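PDB 4XZ7: transglutaminase-like domain-containing protein from Streptococcus suis, which acts as a transglutaminase with antiphagocytic properties, a virulence factor that probably links glutamine side chains of proteins to amines. Local coordinates for residues N194-H199 with K378-V383; K200-S205 with N276-P281. All coordinates share one frame; numbering follows the deposited sequence.

From the N terminus, the chain first builds a separate region rich in strands, then reaches helix 188-205, which supplies one side of both contacts. Its 194-199 part belongs to interaction 1 and its 200-205 part to interaction 2. Interaction 2 closes the shorter loop, at the end of helix 264-277. Interaction 1 closes the longer one when the chain returns at 378-383, after helix 359-365, so interaction 2 is nested inside it. Their centres lie about 8 Å apart, and a probable hydrogen bond from Leu382 N to Met277 O (3.0 Å) joins them directly. The end of helix 264-277 and the late loop 378-383 both pack on helix 188-205 and also touch each other.

Interaction 1 of 2, residues N194-H199 with K378-V383; sequences NDDLIH and KEKSLV
Two side chains one helical turn apart, Asp196 and His199, meet Lys380 and Leu382 with similar first torsions: both place CG opposite the backbone N (chi1 -168° and -155°), beside the carbonyl carbon. The lysine chain bends at chi2 and again at chi4, the second bend turning NZ to Asp196 OD1 for a long salt bridge of 3.4 Å. Its aliphatic part crosses the imidazole at about a right angle, with Lys380 CG 3.9 Å from His199 CD2. Leu382 approaches the adjoining NE2-CE1 part of the ring obliquely through one methyl: CD2 lies 3.2 Å from His199 NE2, a tight approach without a hydrogen bond, and 3.5 Å from His199 CE1. The ammonium stands near the ring too, Lys380 NZ being 4.7 Å from His199 NE2, while ND1 faces Glu203 OE2 in a weak hydrogen bond; the two charges would probably pull the ring's ionisation in opposite senses. Beside this contact, Asp195 OD2 bridges to Arg273 on helix 264-277 and hydrogen-bonds Asn377, just before 378-383. The arrangement is a surface helix-to-loop packing, in which the segment after helix 359-365 lies against one side of helix 188-205 of the transglutaminase-like domain.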
ATOM      1  N   ASN B 194       6.954  18.314 -12.980  1.00 34.10           N
ATOM      2  CA  ASN B 194       8.261  17.789 -12.606  1.00 30.19           C
ATOM      3  C   ASN B 194       9.389  18.282 -13.525  1.00 30.37           C
ATOM      4  O   ASN B 194      10.480  18.628 -13.051  1.00 34.61           O
ATOM      5  CB  ASN B 194       8.237  16.266 -12.586  1.00 27.83           C
ATOM      6  CG  ASN B 194       9.378  15.689 -11.779  1.00 29.95           C
ATOM      7  OD1 ASN B 194       9.473  15.921 -10.579  1.00 27.22           O
ATOM      8  ND2 ASN B 194      10.263  14.954 -12.439  1.00 33.65           N
ATOM      9  N   ASP B 195       9.129  18.316 -14.834  1.00 33.58           N
ATOM     10  CA  ASP B 195      10.094  18.850 -15.791  1.00 31.37           C
ATOM     11  C   ASP B 195      10.392  20.307 -15.479  1.00 36.90           C
ATOM     12  O   ASP B 195      11.505  20.809 -15.734  1.00 38.08           O
ATOM     13  CB  ASP B 195       9.579  18.726 -17.223  1.00 32.71           C
ATOM     14  CG  ASP B 195      10.094  17.488 -17.923  1.00 37.42           C
ATOM     15  OD1 ASP B 195      10.775  16.662 -17.272  1.00 35.14           O
ATOM     16  OD2 ASP B 195       9.803  17.334 -19.128  1.00 43.82           O
ATOM     17  N   ASP B 196       9.401  20.992 -14.917  1.00 36.29           N
ATOM     18  CA  ASP B 196       9.634  22.369 -14.506  1.00 41.94           C
ATOM     19  C   ASP B 196      10.560  22.420 -13.300  1.00 35.46           C
ATOM     20  O   ASP B 196      11.490  23.224 -13.267  1.00 36.93           O
ATOM     21  CB  ASP B 196       8.328  23.097 -14.192  1.00 39.62           C
ATOM     22  CG  ASP B 196       8.531  24.598 -14.055  1.00 45.52           C
ATOM     23  OD1 ASP B 196       8.783  25.266 -15.092  1.00 45.80           O
ATOM     24  OD2 ASP B 196       8.456  25.100 -12.912  1.00 47.20           O
ATOM     25  N   LEU B 197      10.299  21.568 -12.312  1.00 31.86           N
ATOM     26  CA  LEU B 197      11.194  21.435 -11.156  1.00 31.21           C
ATOM     27  C   LEU B 197      12.653  21.165 -11.561  1.00 30.87           C
ATOM     28  O   LEU B 197      13.591  21.725 -10.975  1.00 37.57           O
ATOM     29  CB  LEU B 197      10.688  20.324 -10.242  1.00 35.95           C
ATOM     30  CG  LEU B 197       9.900  20.689  -8.980  1.00 34.87           C
ATOM     31  CD1 LEU B 197       9.342  22.073  -9.028  1.00 32.30           C
ATOM     32  CD2 LEU B 197       8.777  19.677  -8.749  1.00 29.88           C
ATOM     33  N   ILE B 198      12.840  20.322 -12.574  1.00 26.52           N
ATOM     34  CA  ILE B 198      14.176  20.020 -13.076  1.00 26.98           C
ATOM     35  C   ILE B 198      14.802  21.242 -13.722  1.00 47.68           C
ATOM     36  O   ILE B 198      15.974  21.546 -13.478  1.00 45.17           O
ATOM     37  CB  ILE B 198      14.143  18.871 -14.092  1.00 37.11           C
ATOM     38  CG1 ILE B 198      13.689  17.587 -13.398  1.00 31.79           C
ATOM     39  CG2 ILE B 198      15.499  18.668 -14.713  1.00 27.55           C
ATOM     40  CD1 ILE B 198      13.368  16.499 -14.360  1.00 33.63           C
ATOM     41  N   HIS B 199      14.013  21.932 -14.548  1.00 44.89           N
ATOM     42  CA  HIS B 199      14.441  23.179 -15.179  1.00 38.79           C
ATOM     43  C   HIS B 199      14.943  24.158 -14.120  1.00 34.57           C
ATOM     44  O   HIS B 199      16.005  24.772 -14.273  1.00 33.45           O
ATOM     45  CB  HIS B 199      13.291  23.802 -15.978  1.00 45.02           C
ATOM     46  CG  HIS B 199      13.735  24.700 -17.093  1.00 55.20           C
ATOM     47  ND1 HIS B 199      14.398  25.889 -16.877  1.00 59.02           N
ATOM     48  CD2 HIS B 199      13.594  24.587 -18.436  1.00 59.29           C
ATOM     49  CE1 HIS B 199      14.657  26.466 -18.037  1.00 57.45           C
ATOM     50  NE2 HIS B 199      14.177  25.698 -18.998  1.00 61.84           N
ATOM     51  N   LYS B 378       9.100  18.056 -25.322  1.00 46.09           N
ATOM     52  CA  LYS B 378      10.320  18.388 -26.066  1.00 48.22           C
ATOM     53  C   LYS B 378      10.678  19.870 -26.039  1.00 49.97           C
ATOM     54  O   LYS B 378      11.829  20.239 -26.272  1.00 54.26           O
ATOM     55  CB  LYS B 378      10.192  17.942 -27.533  1.00 44.40           C
ATOM     56  CG  LYS B 378      10.075  16.444 -27.708  1.00 38.60           C
ATOM     57  CD  LYS B 378      10.150  16.013 -29.163  1.00 41.31           C
ATOM     58  CE  LYS B 378      10.238  14.495 -29.222  1.00 44.26           C
ATOM     59  NZ  LYS B 378      10.545  14.003 -30.580  1.00 50.53           N
ATOM     60  N   GLU B 379       9.695  20.711 -25.752  1.00 50.13           N
ATOM     61  CA  GLU B 379       9.903  22.147 -25.786  1.00 56.02           C
ATOM     62  C   GLU B 379      10.785  22.613 -24.639  1.00 47.86           C
ATOM     63  O   GLU B 379      11.424  23.653 -24.738  1.00 49.23           O
ATOM     64  CB  GLU B 379       8.563  22.885 -25.745  1.00 68.51           C
ATOM     65  CG  GLU B 379       8.109  23.275 -24.344  1.00 72.52           C
ATOM     66  CD  GLU B 379       8.107  24.779 -24.141  1.00 74.54           C
ATOM     67  OE1 GLU B 379       8.327  25.225 -22.994  1.00 79.74           O
ATOM     68  OE2 GLU B 379       7.879  25.510 -25.131  1.00 69.87           O
ATOM     69  N   LYS B 380      10.843  21.849 -23.553  1.00 46.90           N
ATOM     70  CA  LYS B 380      11.611  22.300 -22.400  1.00 49.22           C
ATOM     71  C   LYS B 380      13.113  22.142 -22.636  1.00 52.96           C
ATOM     72  O   LYS B 380      13.925  22.611 -21.836  1.00 61.78           O
ATOM     73  CB  LYS B 380      11.176  21.563 -21.131  1.00 52.69           C
ATOM     74  CG  LYS B 380      10.747  22.515 -20.022  1.00 56.05           C
ATOM     75  CD  LYS B 380       9.645  23.457 -20.510  1.00 58.56           C
ATOM     76  CE  LYS B 380       9.629  24.758 -19.713  1.00 62.46           C
ATOM     77  NZ  LYS B 380       9.690  24.518 -18.241  1.00 62.22           N
ATOM     78  N   SER B 381      13.473  21.486 -23.738  1.00 50.54           N
ATOM     79  CA  SER B 381      14.853  21.471 -24.219  1.00 51.81           C
ATOM     80  C   SER B 381      15.433  22.885 -24.247  1.00 49.42           C
ATOM     81  O   SER B 381      14.759  23.833 -24.648  1.00 45.27           O
ATOM     82  CB  SER B 381      14.931  20.843 -25.613  1.00 55.04           C
ATOM     83  OG  SER B 381      16.202  21.054 -26.211  1.00 53.51           O
ATOM     84  N   LEU B 382      16.676  23.012 -23.799  1.00 48.55           N
ATOM     85  CA  LEU B 382      17.325  24.309 -23.663  1.00 50.01           C
ATOM     86  C   LEU B 382      18.256  24.581 -24.821  1.00 45.88           C
ATOM     87  O   LEU B 382      18.953  25.594 -24.851  1.00 48.68           O
ATOM     88  CB  LEU B 382      18.101  24.373 -22.352  1.00 49.38           C
ATOM     89  CG  LEU B 382      17.241  24.120 -21.114  1.00 49.00           C
ATOM     90  CD1 LEU B 382      17.867  23.041 -20.255  1.00 37.18           C
ATOM     91  CD2 LEU B 382      17.072  25.416 -20.344  1.00 51.02           C
ATOM     92  N   VAL B 383      18.270  23.658 -25.771  1.00 44.92           N
ATOM     93  CA  VAL B 383      19.139  23.770 -26.932  1.00 51.67           C
ATOM     94  C   VAL B 383      18.319  23.654 -28.214  1.00 47.45           C
ATOM     95  O   VAL B 383      18.835  23.268 -29.263  1.00 49.08           O
ATOM     96  CB  VAL B 383      20.245  22.689 -26.911  1.00 50.86           C
ATOM     97  CG1 VAL B 383      21.215  22.939 -25.756  1.00 40.75           C
ATOM     98  CG2 VAL B 383      19.624  21.289 -26.805  1.00 50.33           C
TER

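Interaction 2 of 2, residues K200-S205 with N276-P281; sequences KLIESS and NMLGLP
Apolar packing carries the contact, and Ile202 supplies the whole of the helix side: CG2 meets Leu278 alone, whereas CD1 lies against both Met277 and Leu278. The CG2 methyl meets the CD2 methyl of Leu278 tip to tip at 3.8 Å. The longer branch, extended at chi2 (-178°), carries CD1 to the methionine, where it lies 3.9 Å from Met277 CE and also close to CB and SD. That same Ile202 CD1 comes within 4.1 Å of Leu278 CG. A bend at the last torsion of Met277 (chi3 59°) turns CE round to the isoleucine. All three side chains are buried, with Ala274 and Leu382 also against Ile202.

No hydrogen bond crosses the contact; those present are local to each backbone. On helix 188-205, Lys200 O accepts from both Ser204 N and Ser204 OG (3.0 Å), which approach from opposite faces of the carbonyl plane. Ser205 OG reaches Ile202 O, three residues back, at 2.8 Å and is also bonded to Ala207 N just beyond. The partner helix, 264-277, ends in a Schellman motif: Gly279, at positive phi, is the C-prime residue, its N bonding to Asn276 O (3.1 Å), while Leu280 N reaches Phe275 O. Leu278, the first residue to leave helical backbone angles, points its side chain toward Ile202.

With only aliphatic carbons and a thioether meeting across the interface, the contact rests on van der Waals packing of buried apolar groups, with no directed bond across it, while local hydrogen bonds shape the backbones on which these side chains are carried.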
ATOM      1  N   LYS B 200      14.191  24.289 -13.035  1.00 38.63           N
ATOM      2  CA  LYS B 200      14.599  25.172 -11.951  1.00 40.49           C
ATOM      3  C   LYS B 200      15.891  24.699 -11.291  1.00 45.23           C
ATOM      4  O   LYS B 200      16.726  25.528 -10.911  1.00 35.39           O
ATOM      5  CB  LYS B 200      13.486  25.293 -10.914  1.00 39.56           C
ATOM      6  CG  LYS B 200      12.451  26.356 -11.267  1.00 46.17           C
ATOM      7  CD  LYS B 200      11.222  26.281 -10.370  1.00 49.15           C
ATOM      8  CE  LYS B 200      10.194  27.326 -10.782  1.00 62.55           C
ATOM      9  NZ  LYS B 200       8.945  27.215  -9.979  1.00 68.25           N
ATOM     10  N   LEU B 201      16.073  23.383 -11.147  1.00 42.80           N
ATOM     11  CA  LEU B 201      17.363  22.903 -10.625  1.00 40.76           C
ATOM     12  C   LEU B 201      18.492  23.315 -11.575  1.00 37.98           C
ATOM     13  O   LEU B 201      19.577  23.681 -11.131  1.00 39.80           O
ATOM     14  CB  LEU B 201      17.374  21.383 -10.421  1.00 30.06           C
ATOM     15  CG  LEU B 201      16.464  20.808  -9.338  1.00 35.70           C
ATOM     16  CD1 LEU B 201      16.516  19.287  -9.347  1.00 35.34           C
ATOM     17  CD2 LEU B 201      16.865  21.347  -7.970  1.00 32.37           C
ATOM     18  N   ILE B 202      18.222  23.266 -12.878  1.00 36.00           N
ATOM     19  CA  ILE B 202      19.212  23.609 -13.888  1.00 42.29           C
ATOM     20  C   ILE B 202      19.584  25.082 -13.786  1.00 44.79           C
ATOM     21  O   ILE B 202      20.765  25.439 -13.828  1.00 43.48           O
ATOM     22  CB  ILE B 202      18.706  23.310 -15.313  1.00 38.73           C
ATOM     23  CG1 ILE B 202      18.607  21.806 -15.528  1.00 32.91           C
ATOM     24  CG2 ILE B 202      19.637  23.914 -16.346  1.00 33.28           C
ATOM     25  CD1 ILE B 202      18.173  21.411 -16.912  1.00 34.05           C
ATOM     26  N   GLU B 203      18.564  25.923 -13.646  1.00 45.40           N
ATOM     27  CA  GLU B 203      18.753  27.352 -13.440  1.00 52.64           C
ATOM     28  C   GLU B 203      19.599  27.586 -12.196  1.00 49.43           C
ATOM     29  O   GLU B 203      20.603  28.296 -12.238  1.00 45.96           O
ATOM     30  CB  GLU B 203      17.405  28.078 -13.307  1.00 54.45           C
ATOM     31  CG  GLU B 203      16.591  28.164 -14.598  1.00 65.85           C
ATOM     32  CD  GLU B 203      15.131  28.575 -14.370  1.00 73.21           C
ATOM     33  OE1 GLU B 203      14.812  29.164 -13.310  1.00 73.25           O
ATOM     34  OE2 GLU B 203      14.294  28.296 -15.259  1.00 74.78           O
ATOM     35  N   SER B 204      19.198  26.976 -11.088  1.00 40.64           N
ATOM     36  CA  SER B 204      19.859  27.236  -9.815  1.00 34.88           C
ATOM     37  C   SER B 204      21.312  26.771  -9.847  1.00 40.06           C
ATOM     38  O   SER B 204      22.191  27.416  -9.274  1.00 46.53           O
ATOM     39  CB  SER B 204      19.103  26.575  -8.678  1.00 40.82           C
ATOM     40  OG  SER B 204      17.803  27.115  -8.579  1.00 42.66           O
ATOM     41  N   SER B 205      21.570  25.680 -10.560  1.00 37.59           N
ATOM     42  CA  SER B 205      22.922  25.155 -10.689  1.00 35.22           C
ATOM     43  C   SER B 205      23.851  26.079 -11.484  1.00 33.87           C
ATOM     44  O   SER B 205      25.068  25.950 -11.391  1.00 40.34           O
ATOM     45  CB  SER B 205      22.899  23.788 -11.365  1.00 37.65           C
ATOM     46  OG  SER B 205      22.864  23.913 -12.779  1.00 39.17           O
ATOM     47  N   ASN B 276      19.782  15.669 -20.764  1.00 38.80           N
ATOM     48  CA  ASN B 276      19.147  15.597 -22.071  1.00 32.79           C
ATOM     49  C   ASN B 276      18.564  16.964 -22.408  1.00 40.43           C
ATOM     50  O   ASN B 276      18.684  17.422 -23.543  1.00 47.27           O
ATOM     51  CB  ASN B 276      18.076  14.504 -22.120  1.00 31.39           C
ATOM     52  CG  ASN B 276      18.669  13.117 -22.300  1.00 35.69           C
ATOM     53  OD1 ASN B 276      19.663  12.947 -22.998  1.00 31.89           O
ATOM     54  ND2 ASN B 276      18.072  12.119 -21.647  1.00 30.07           N
ATOM     55  N   MET B 277      17.957  17.624 -21.424  1.00 32.34           N
ATOM     56  CA  MET B 277      17.488  18.988 -21.626  1.00 35.97           C
ATOM     57  C   MET B 277      18.633  19.909 -22.067  1.00 48.96           C
ATOM     58  O   MET B 277      18.450  20.773 -22.924  1.00 52.02           O
ATOM     59  CB  MET B 277      16.844  19.530 -20.353  1.00 32.28           C
ATOM     60  CG  MET B 277      15.471  18.937 -20.044  1.00 31.34           C
ATOM     61  SD  MET B 277      14.794  19.498 -18.475  1.00 39.94           S
ATOM     62  CE  MET B 277      14.747  21.271 -18.716  1.00 69.76           C
ATOM     63  N   LEU B 278      19.812  19.708 -21.485  1.00 45.42           N
ATOM     64  CA  LEU B 278      20.964  20.566 -21.739  1.00 40.17           C
ATOM     65  C   LEU B 278      21.707  20.204 -23.020  1.00 40.10           C
ATOM     66  O   LEU B 278      22.769  20.748 -23.302  1.00 50.71           O
ATOM     67  CB  LEU B 278      21.932  20.501 -20.553  1.00 43.72           C
ATOM     68  CG  LEU B 278      21.481  21.139 -19.239  1.00 40.11           C
ATOM     69  CD1 LEU B 278      22.361  20.685 -18.070  1.00 39.29           C
ATOM     70  CD2 LEU B 278      21.480  22.656 -19.364  1.00 35.12           C
ATOM     71  N   GLY B 279      21.160  19.277 -23.793  1.00 41.03           N
ATOM     72  CA  GLY B 279      21.804  18.861 -25.025  1.00 43.75           C
ATOM     73  C   GLY B 279      22.916  17.856 -24.792  1.00 47.71           C
ATOM     74  O   GLY B 279      23.774  17.669 -25.646  1.00 47.14           O
ATOM     75  N   LEU B 280      22.906  17.201 -23.637  1.00 35.50           N
ATOM     76  CA  LEU B 280      23.946  16.237 -23.325  1.00 35.15           C
ATOM     77  C   LEU B 280      23.350  14.827 -23.240  1.00 38.84           C
ATOM     78  O   LEU B 280      22.862  14.424 -22.177  1.00 32.97           O
ATOM     79  CB  LEU B 280      24.631  16.611 -22.010  1.00 40.16           C
ATOM     80  CG  LEU B 280      25.784  17.621 -21.956  1.00 48.45           C
ATOM     81  CD1 LEU B 280      26.023  18.299 -23.290  1.00 39.53           C
ATOM     82  CD2 LEU B 280      25.526  18.646 -20.844  1.00 49.53           C
ATOM     83  N   PRO B 281      23.366  14.081 -24.365  1.00 40.59           N
ATOM     84  CA  PRO B 281      22.778  12.731 -24.429  1.00 39.01           C
ATOM     85  C   PRO B 281      23.088  11.896 -23.194  1.00 43.09           C
ATOM     86  O   PRO B 281      24.266  11.680 -22.886  1.00 38.40           O
ATOM     87  CB  PRO B 281      23.431  12.130 -25.670  1.00 38.41           C
ATOM     88  CG  PRO B 281      23.585  13.339 -26.591  1.00 36.33           C
ATOM     89  CD  PRO B 281      23.950  14.486 -25.659  1.00 39.65           C
TER